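Aromatic amino acid aminotransferase I (Candida albicans WO-1, PDB 6HNU) catalyses transamination with pyridoxal 5'-phosphate as cofactor, probably moving the amino group of aromatic L-amino acids to 2-oxoglutarate to give aromatic oxo-acids and L-glutamate. Local coordinates at the interface of chains A and B. Numbering follows the deposited sequence. Chains: chain A/B, Aromatic amino acid aminotransferase I.

The interface of chains A and B. Residues chain A 333, 335; chain B 305-306, 335-336, 339.
A:Ser333 and A:Phe335 meet B:Leu306, B:Ser336 and B:Leu339 in a small patch, part polar and part apolar, of the two-fold homodimer interface; it joins the starts of the two copies of helix 334-377. Aminotransferases of this class and fold work as dimers, so the pairing is very likely the functional one, and symmetry repeats the patch with the chains exchanged.

The polar half is a short hydrogen-bond relay, hydroxyl to hydroxyl to backbone carbonyl. A:Ser333, in the loop just ahead of its helix, donates from OG to OG of B:Ser336 at 2.7 Å. With chi1 at 161° the hydroxyl lies anti to the backbone N and is turned toward chain B. OG of B:Ser336 donates in turn to the carbonyl O of B:Leu306 in the 3-10 helix 304-306, also at 2.7 Å. The C=O...OG angle there is 129°, with the donor tilted 21° from the carbonyl plane. One accepted and one donated, the two bonds should restrain the rotation of the B:Ser336 hydroxyl, which ties helix 334-377 of chain B to the 3-10 helix while gripping chain A.

A:Phe335 supplies the apolar half and hides 62 Å² against chain B, more than any other residue of the patch. One ring face receives the CD1 methyl of B:Leu339, a CH-pi contact 3.7 Å from the centroid, with the methyl shifted toward the rim. The two side chains cross at a slant, and the CD1 branch of B:Leu339 does the touching. B:Leu306 instead runs alongside the phenyl group, pointing the same way, and its CD2 methyl lies 3.8 Å from CE2 of A:Phe335. Near the symmetry axis the twin phenylalanines approach through their beta-carbons, not their rings: CB of A:Phe335 is 4.1 Å from CB of B:Phe335. The polar and apolar halves join where B:Ser336 OG sits in the plane of the A:Phe335 ring, at its edge, 3.8 Å from CD2.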
loop_
_atom_site.group_PDB
_atom_site.type_symbol
_atom_site.label_atom_id
_atom_site.label_comp_id
_atom_site.label_asym_id
_atom_site.label_seq_id
_atom_site.Cartn_x
_atom_site.Cartn_y
_atom_site.Cartn_z
ATOM N N SER A 333 -1.633 -5.190 5.499
ATOM C CA SER A 333 -1.292 -6.575 5.869
ATOM C C SER A 333 -2.150 -6.976 7.062
ATOM O O SER A 333 -2.189 -6.226 8.064
ATOM C CB SER A 333 0.152 -6.677 6.207
ATOM O OG SER A 333 0.437 -7.855 6.968
ATOM N N PHE A 335 -1.432 -9.511 8.872
ATOM C CA PHE A 335 -0.426 -9.799 9.931
ATOM C C PHE A 335 -0.189 -8.518 10.736
ATOM O O PHE A 335 -0.261 -8.537 11.973
ATOM C CB PHE A 335 0.894 -10.344 9.374
ATOM C CG PHE A 335 0.784 -11.759 8.882
ATOM C CD1 PHE A 335 0.474 -12.790 9.758
ATOM C CD2 PHE A 335 0.972 -12.061 7.551
ATOM C CE1 PHE A 335 0.360 -14.098 9.300
ATOM C CE2 PHE A 335 0.869 -13.372 7.097
ATOM C CZ PHE A 335 0.562 -14.388 7.981
ATOM N N GLY B 305 -4.504 -11.685 2.872
ATOM C CA GLY B 305 -4.073 -10.758 3.938
ATOM C C GLY B 305 -2.565 -10.557 3.974
ATOM O O GLY B 305 -2.120 -9.704 4.737
ATOM N N LEU B 306 -1.772 -11.348 3.248
ATOM C CA LEU B 306 -0.316 -11.078 3.121
ATOM C C LEU B 306 -0.127 -9.661 2.571
ATOM O O LEU B 306 0.843 -8.990 2.993
ATOM C CB LEU B 306 0.356 -12.109 2.207
ATOM C CG LEU B 306 0.945 -13.331 2.917
ATOM C CD1 LEU B 306 1.074 -14.505 1.959
ATOM C CD2 LEU B 306 2.295 -13.021 3.558
ATOM N N PHE B 335 6.274 -7.585 8.534
ATOM C CA PHE B 335 5.750 -8.856 9.081
ATOM C C PHE B 335 5.375 -9.754 7.911
ATOM O O PHE B 335 5.753 -10.918 7.930
ATOM C CB PHE B 335 4.580 -8.652 10.042
ATOM C CG PHE B 335 4.947 -7.994 11.352
ATOM C CD1 PHE B 335 5.763 -8.649 12.261
ATOM C CD2 PHE B 335 4.425 -6.761 11.701
ATOM C CE1 PHE B 335 6.096 -8.039 13.468
ATOM C CE2 PHE B 335 4.761 -6.148 12.899
ATOM C CZ PHE B 335 5.582 -6.808 13.791
ATOM N N SER B 336 4.609 -9.277 6.911
ATOM C CA SER B 336 4.236 -10.137 5.751
ATOM C C SER B 336 5.519 -10.641 5.058
ATOM O O SER B 336 5.630 -11.841 4.712
ATOM C CB SER B 336 3.350 -9.379 4.767
ATOM O OG SER B 336 2.079 -9.157 5.335
ATOM N N LEU B 339 7.620 -13.071 7.262
ATOM C CA LEU B 339 6.910 -14.355 7.459
ATOM C C LEU B 339 6.846 -15.092 6.129
ATOM O O LEU B 339 7.023 -16.285 6.157
ATOM C CB LEU B 339 5.524 -14.127 8.055
ATOM C CG LEU B 339 5.482 -13.820 9.555
ATOM C CD1 LEU B 339 4.058 -13.450 9.990
ATOM C CD2 LEU B 339 5.994 -15.010 10.368
#